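Local coordinates for probable transcriptional regulator, TetR family protein (Rhodococcus sp., PDB 3BJB) that probably binds cis-regulatory DNA through a helix-turn-helix motif and acts as a transcription factor of the TetR family, at residues I32-T36 and R113-A119. Coordinates in Å, arbitrary orientation, origin at the centre of the assembly. Residues are numbered along the deposited sequence.
Sequences IELAT and RPALSTA
How closely two helices can pack depends on the size of the residues at their crossing, and alanine permits a tight approach. Residues 32-36, near the C-terminal end of helix 22-37, meet the start of helix 114-126, with Arg113 (phi/psi -132/88°) at the N-cap position; the axes of segments 32-36 and 114-119 approach to 8.0 Å, with their N-to-C directions at 111°. Ala35 faces Leu116, CA to CA 4.8 Å. Leu116 adopts chi1 t, chi2 p, bringing its CD1 3.7 Å from Ala35 CB and its CD2 3.9 Å from Ile32 CG2 (Ile32 chi1 m, chi2 t). Ala119 CB lies 4.1 Å from Ala35 CB. Thr36, chi1 m, turns OG1 back to Ile32 O (3.0 Å, hydrogen bond), with that OG1 3.9 Å from Leu116 CB. Arg113 (chi1 m, chi2 130°, chi3 101°) bends so that NH2 lies 3.6 Å from Ile32 CG2, while its NH1 makes a weak hydrogen bond to Gln77. Phe70 and Val73 of helix 66-86 also touch Ala35 and Ile32, respectively. Such apolar packing joins the N-terminal helix-turn-helix domain to the C-terminal helical domain, an interface characteristic of the TetR fold.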
loop_
_atom_site.group_PDB
_atom_site.type_symbol
_atom_site.label_atom_id
_atom_site.label_comp_id
_atom_site.label_asym_id
_atom_site.label_seq_id
_atom_site.Cartn_x
_atom_site.Cartn_y
_atom_site.Cartn_z
ATOM N N ILE B 32 -16.967 9.114 -8.376
ATOM C CA ILE B 32 -17.213 8.886 -6.943
ATOM C C ILE B 32 -18.433 7.984 -6.633
ATOM O O ILE B 32 -18.299 7.024 -5.855
ATOM C CB ILE B 32 -17.266 10.218 -6.140
ATOM C CG1 ILE B 32 -15.876 10.848 -6.071
ATOM C CG2 ILE B 32 -17.823 10.000 -4.712
ATOM C CD1 ILE B 32 -15.911 12.341 -5.911
ATOM N N GLU B 33 -19.584 8.270 -7.242
ATOM C CA GLU B 33 -20.785 7.425 -7.118
ATOM C C GLU B 33 -20.596 5.997 -7.611
ATOM O O GLU B 33 -21.115 5.048 -7.014
ATOM C CB GLU B 33 -21.963 7.969 -7.930
ATOM C CG GLU B 33 -21.964 9.440 -8.210
ATOM C CD GLU B 33 -23.368 9.935 -8.426
ATOM O OE1 GLU B 33 -23.850 9.889 -9.590
ATOM O OE2 GLU B 33 -24.003 10.331 -7.424
ATOM N N LEU B 34 -19.892 5.830 -8.721
ATOM C CA LEU B 34 -19.707 4.475 -9.221
ATOM C C LEU B 34 -18.770 3.663 -8.343
ATOM O O LEU B 34 -19.043 2.501 -8.040
ATOM C CB LEU B 34 -19.325 4.467 -10.693
ATOM C CG LEU B 34 -20.640 4.642 -11.468
ATOM C CD1 LEU B 34 -20.671 5.859 -12.441
ATOM C CD2 LEU B 34 -21.007 3.332 -12.140
ATOM N N ALA B 35 -17.694 4.290 -7.888
ATOM C CA ALA B 35 -16.773 3.616 -7.001
ATOM C C ALA B 35 -17.448 3.422 -5.666
ATOM O O ALA B 35 -17.049 2.537 -4.922
ATOM C CB ALA B 35 -15.500 4.399 -6.848
ATOM N N THR B 36 -18.470 4.238 -5.363
ATOM C CA THR B 36 -19.244 4.060 -4.129
ATOM C C THR B 36 -20.193 2.865 -4.237
ATOM O O THR B 36 -20.468 2.195 -3.236
ATOM C CB THR B 36 -19.979 5.349 -3.647
ATOM O OG1 THR B 36 -19.021 6.257 -3.088
ATOM C CG2 THR B 36 -21.023 5.046 -2.569
ATOM N N ARG B 113 -16.306 5.337 3.669
ATOM C CA ARG B 113 -16.702 4.827 2.357
ATOM C C ARG B 113 -15.583 3.925 1.892
ATOM O O ARG B 113 -14.655 4.387 1.201
ATOM C CB ARG B 113 -16.947 5.943 1.342
ATOM C CG ARG B 113 -17.942 6.996 1.821
ATOM C CD ARG B 113 -17.351 8.379 1.622
ATOM N NE ARG B 113 -17.899 9.025 0.436
ATOM C CZ ARG B 113 -17.378 10.107 -0.129
ATOM N NH1 ARG B 113 -16.265 10.652 0.369
ATOM N NH2 ARG B 113 -17.961 10.630 -1.206
ATOM N N PRO B 114 -15.660 2.629 2.286
ATOM C CA PRO B 114 -14.556 1.721 2.075
ATOM C C PRO B 114 -14.418 1.509 0.607
ATOM O O PRO B 114 -13.297 1.538 0.064
ATOM C CB PRO B 114 -15.017 0.420 2.764
ATOM C CG PRO B 114 -16.142 0.847 3.684
ATOM C CD PRO B 114 -16.799 1.954 2.941
ATOM N N ALA B 115 -15.547 1.339 -0.060
ATOM C CA ALA B 115 -15.507 0.923 -1.437
ATOM C C ALA B 115 -14.787 1.993 -2.285
ATOM O O ALA B 115 -13.803 1.688 -2.960
ATOM C CB ALA B 115 -16.928 0.578 -1.943
ATOM N N LEU B 116 -15.220 3.248 -2.166
ATOM C CA LEU B 116 -14.534 4.410 -2.792
ATOM C C LEU B 116 -13.070 4.576 -2.414
ATOM O O LEU B 116 -12.224 4.791 -3.260
ATOM C CB LEU B 116 -15.252 5.701 -2.418
ATOM C CG LEU B 116 -14.640 7.019 -2.884
ATOM C CD1 LEU B 116 -14.612 7.100 -4.412
ATOM C CD2 LEU B 116 -15.452 8.194 -2.265
ATOM N N SER B 117 -12.789 4.517 -1.128
ATOM C CA SER B 117 -11.411 4.569 -0.635
ATOM C C SER B 117 -10.488 3.498 -1.196
ATOM O O SER B 117 -9.370 3.787 -1.629
ATOM C CB SER B 117 -11.430 4.510 0.887
ATOM O OG SER B 117 -12.079 5.699 1.343
ATOM N N THR B 118 -10.972 2.265 -1.220
ATOM C CA THR B 118 -10.264 1.197 -1.853
ATOM C C THR B 118 -9.938 1.533 -3.297
ATOM O O THR B 118 -8.783 1.358 -3.724
ATOM C CB THR B 118 -11.125 -0.033 -1.785
ATOM O OG1 THR B 118 -11.459 -0.274 -0.411
ATOM C CG2 THR B 118 -10.456 -1.207 -2.380
ATOM N N ALA B 119 -10.887 2.036 -4.079
ATOM C CA ALA B 119 -10.523 2.408 -5.445
ATOM C C ALA B 119 -9.468 3.527 -5.536
ATOM O O ALA B 119 -8.692 3.563 -6.499
ATOM C CB ALA B 119 -11.747 2.783 -6.239
#